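Local coordinates for protein phosphoethanolamine N-methyltransferase 1 (PDB 4KRG) that probably methylates phosphoethanolamine with S-adenosylmethionine as methyl donor, a reaction of phosphocholine biosynthesis in the nematode Haemonchus contortus, at residues T18-D21 against K22-D25. Residues are numbered along the deposited sequence; the frame is centred on the assembly and turned at random.
With SAH (S-adenosyl-L-homocysteine), chain D.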
loop_
_atom_site.group_PDB
_atom_site.type_symbol
_atom_site.label_atom_id
_atom_site.label_comp_id
_atom_site.label_asym_id
_atom_site.label_seq_id
_atom_site.Cartn_x
_atom_site.Cartn_y
_atom_site.Cartn_z
ATOM N N THR A 18 -15.694 -7.591 -23.227
ATOM C CA THR A 18 -15.195 -7.628 -24.601
ATOM C C THR A 18 -13.668 -7.613 -24.642
ATOM O O THR A 18 -13.050 -8.336 -25.424
ATOM C CB THR A 18 -15.700 -6.428 -25.415
ATOM O OG1 THR A 18 -17.095 -6.239 -25.177
ATOM C CG2 THR A 18 -15.472 -6.656 -26.897
ATOM N N PHE A 19 -13.062 -6.772 -23.810
ATOM C CA PHE A 19 -11.611 -6.736 -23.700
ATOM C C PHE A 19 -11.080 -8.108 -23.304
ATOM O O PHE A 19 -10.150 -8.624 -23.916
ATOM C CB PHE A 19 -11.164 -5.690 -22.680
ATOM C CG PHE A 19 -9.682 -5.687 -22.428
ATOM C CD1 PHE A 19 -8.823 -5.009 -23.280
ATOM C CD2 PHE A 19 -9.147 -6.359 -21.336
ATOM C CE1 PHE A 19 -7.455 -5.007 -23.049
ATOM C CE2 PHE A 19 -7.780 -6.361 -21.098
ATOM C CZ PHE A 19 -6.933 -5.685 -21.954
ATOM N N TRP A 20 -11.680 -8.709 -22.286
ATOM C CA TRP A 20 -11.191 -9.995 -21.817
ATOM C C TRP A 20 -11.542 -11.139 -22.758
ATOM O O TRP A 20 -10.855 -12.157 -22.778
ATOM C CB TRP A 20 -11.624 -10.257 -20.373
ATOM C CG TRP A 20 -10.707 -9.574 -19.418
ATOM C CD1 TRP A 20 -10.962 -8.458 -18.681
ATOM C CD2 TRP A 20 -9.360 -9.944 -19.151
ATOM N NE1 TRP A 20 -9.854 -8.120 -17.945
ATOM C CE2 TRP A 20 -8.846 -9.018 -18.214
ATOM C CE3 TRP A 20 -8.518 -10.969 -19.594
ATOM C CZ2 TRP A 20 -7.546 -9.089 -17.723
ATOM C CZ3 TRP A 20 -7.231 -11.043 -19.110
ATOM C CH2 TRP A 20 -6.754 -10.108 -18.185
ATOM N N ASP A 21 -12.594 -10.960 -23.551
ATOM C CA ASP A 21 -12.918 -11.916 -24.604
ATOM C C ASP A 21 -11.732 -12.125 -25.545
ATOM O O ASP A 21 -11.531 -13.221 -26.061
ATOM C CB ASP A 21 -14.138 -11.456 -25.408
ATOM C CG ASP A 21 -15.451 -11.794 -24.732
ATOM O OD1 ASP A 21 -15.445 -12.623 -23.801
ATOM O OD2 ASP A 21 -16.493 -11.237 -25.144
ATOM N N LYS A 22 -10.947 -11.070 -25.755
ATOM C CA LYS A 22 -9.792 -11.133 -26.645
ATOM C C LYS A 22 -8.738 -12.137 -26.174
ATOM O O LYS A 22 -7.893 -12.565 -26.957
ATOM C CB LYS A 22 -9.157 -9.742 -26.821
ATOM C CG LYS A 22 -10.053 -8.721 -27.520
ATOM C CD LYS A 22 -9.318 -7.414 -27.843
ATOM C CE LYS A 22 -8.870 -6.677 -26.587
ATOM N NZ LYS A 22 -8.177 -5.391 -26.904
ATOM N N TYR A 23 -8.797 -12.521 -24.901
ATOM C CA TYR A 23 -7.782 -13.396 -24.315
ATOM C C TYR A 23 -8.281 -14.812 -24.019
ATOM O O TYR A 23 -7.500 -15.676 -23.631
ATOM C CB TYR A 23 -7.176 -12.747 -23.057
ATOM C CG TYR A 23 -6.460 -11.448 -23.362
ATOM C CD1 TYR A 23 -5.136 -11.451 -23.776
ATOM C CD2 TYR A 23 -7.115 -10.225 -23.271
ATOM C CE1 TYR A 23 -4.474 -10.269 -24.083
ATOM C CE2 TYR A 23 -6.462 -9.035 -23.581
ATOM C CZ TYR A 23 -5.141 -9.066 -23.984
ATOM O OH TYR A 23 -4.473 -7.899 -24.288
ATOM N N SER A 24 -9.573 -15.054 -24.219
ATOM C CA SER A 24 -10.170 -16.359 -23.907
ATOM C C SER A 24 -9.640 -17.489 -24.797
ATOM O O SER A 24 -9.829 -18.671 -24.496
ATOM C CB SER A 24 -11.698 -16.294 -23.969
ATOM O OG SER A 24 -12.152 -16.169 -25.304
ATOM N N ASP A 25 -8.978 -17.120 -25.889
ATOM C CA ASP A 25 -8.293 -18.083 -26.739
ATOM C C ASP A 25 -6.986 -18.501 -26.079
ATOM O O ASP A 25 -6.397 -19.517 -26.442
ATOM C CB ASP A 25 -7.980 -17.462 -28.096
ATOM C CG ASP A 25 -6.976 -16.316 -27.993
ATOM O OD1 ASP A 25 -7.229 -15.358 -27.230
ATOM O OD2 ASP A 25 -5.927 -16.378 -28.672
HETATM N N SAH D . -6.832 -12.630 -10.565
HETATM C CA SAH D . -6.193 -13.534 -11.535
HETATM C CB SAH D . -6.476 -12.992 -12.978
HETATM C CG SAH D . -6.046 -11.542 -13.191
HETATM S SD SAH D . -6.563 -10.803 -14.767
HETATM C C SAH D . -4.745 -13.653 -11.276
HETATM O O SAH D . -4.122 -12.694 -10.845
HETATM O OXT SAH D . -4.142 -14.577 -11.778
HETATM C "C5'" SAH D . -8.306 -10.364 -14.539
HETATM C "C4'" SAH D . -9.267 -11.400 -14.321
HETATM O "O4'" SAH D . -10.462 -10.832 -13.721
HETATM C "C3'" SAH D . -9.691 -12.021 -15.590
HETATM O "O3'" SAH D . -9.878 -13.404 -15.392
HETATM C "C2'" SAH D . -10.972 -11.395 -15.886
HETATM O "O2'" SAH D . -11.777 -12.238 -16.662
HETATM C "C1'" SAH D . -11.541 -11.174 -14.536
HETATM N N9 SAH D . -12.595 -10.101 -14.488
HETATM C C8 SAH D . -12.460 -8.808 -14.810
HETATM N N7 SAH D . -13.598 -8.195 -14.479
HETATM C C5 SAH D . -14.447 -9.078 -13.950
HETATM C C6 SAH D . -15.755 -8.991 -13.444
HETATM N N6 SAH D . -16.440 -7.799 -13.427
HETATM N N1 SAH D . -16.325 -10.112 -12.967
HETATM C C2 SAH D . -15.689 -11.278 -12.967
HETATM N N3 SAH D . -14.439 -11.392 -13.447
HETATM C C4 SAH D . -13.799 -10.315 -13.938
HETATM O O HOH W 1 -10.220 -14.171 -27.954
#
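Tyr23 lays its CE2 corner over one face of the Phe19 ring, near the rim, 3.8 Å from Phe19 CZ, the two planes inclined at 55°. The same ring edge carries CD2 to Trp20 CE3 at 4.0 Å, again obliquely, and a hydrogen bond from Tyr23 OH to Met175 O fixes its far end. With CG anti to the backbone N (chi1 175°), the Phe19 ring lies with CE2 over one indole face of Trp20. The opposite indole face receives the ribose of S-adenosylhomocysteine, and Trp20 CH2 lies 3.5 Å from SAH SD; Tyr133 meets Trp20 edge-to-face. Lys22 bends at chi3 (-64°) and draws its aliphatic chain past Phe19 O, setting NZ 3.7 Å from Phe19 CD1 and in a long, weak ion pair with Asp180. Successive i-to-i+3 backbone bonds, Lys22 N to Phe19 O (3.2 Å), Tyr23 N to Trp20 O (3.0 Å) and Ser24 N to Asp21 O (3.3 Å), wind the chain down into a type I turn from Asp21 to Ser24. This is an aromatic cluster where helix 9-21 gives way to the loop before helix 29-33, with Trp20 forming part of the cofactor pocket of a Rossmann-like methyltransferase domain.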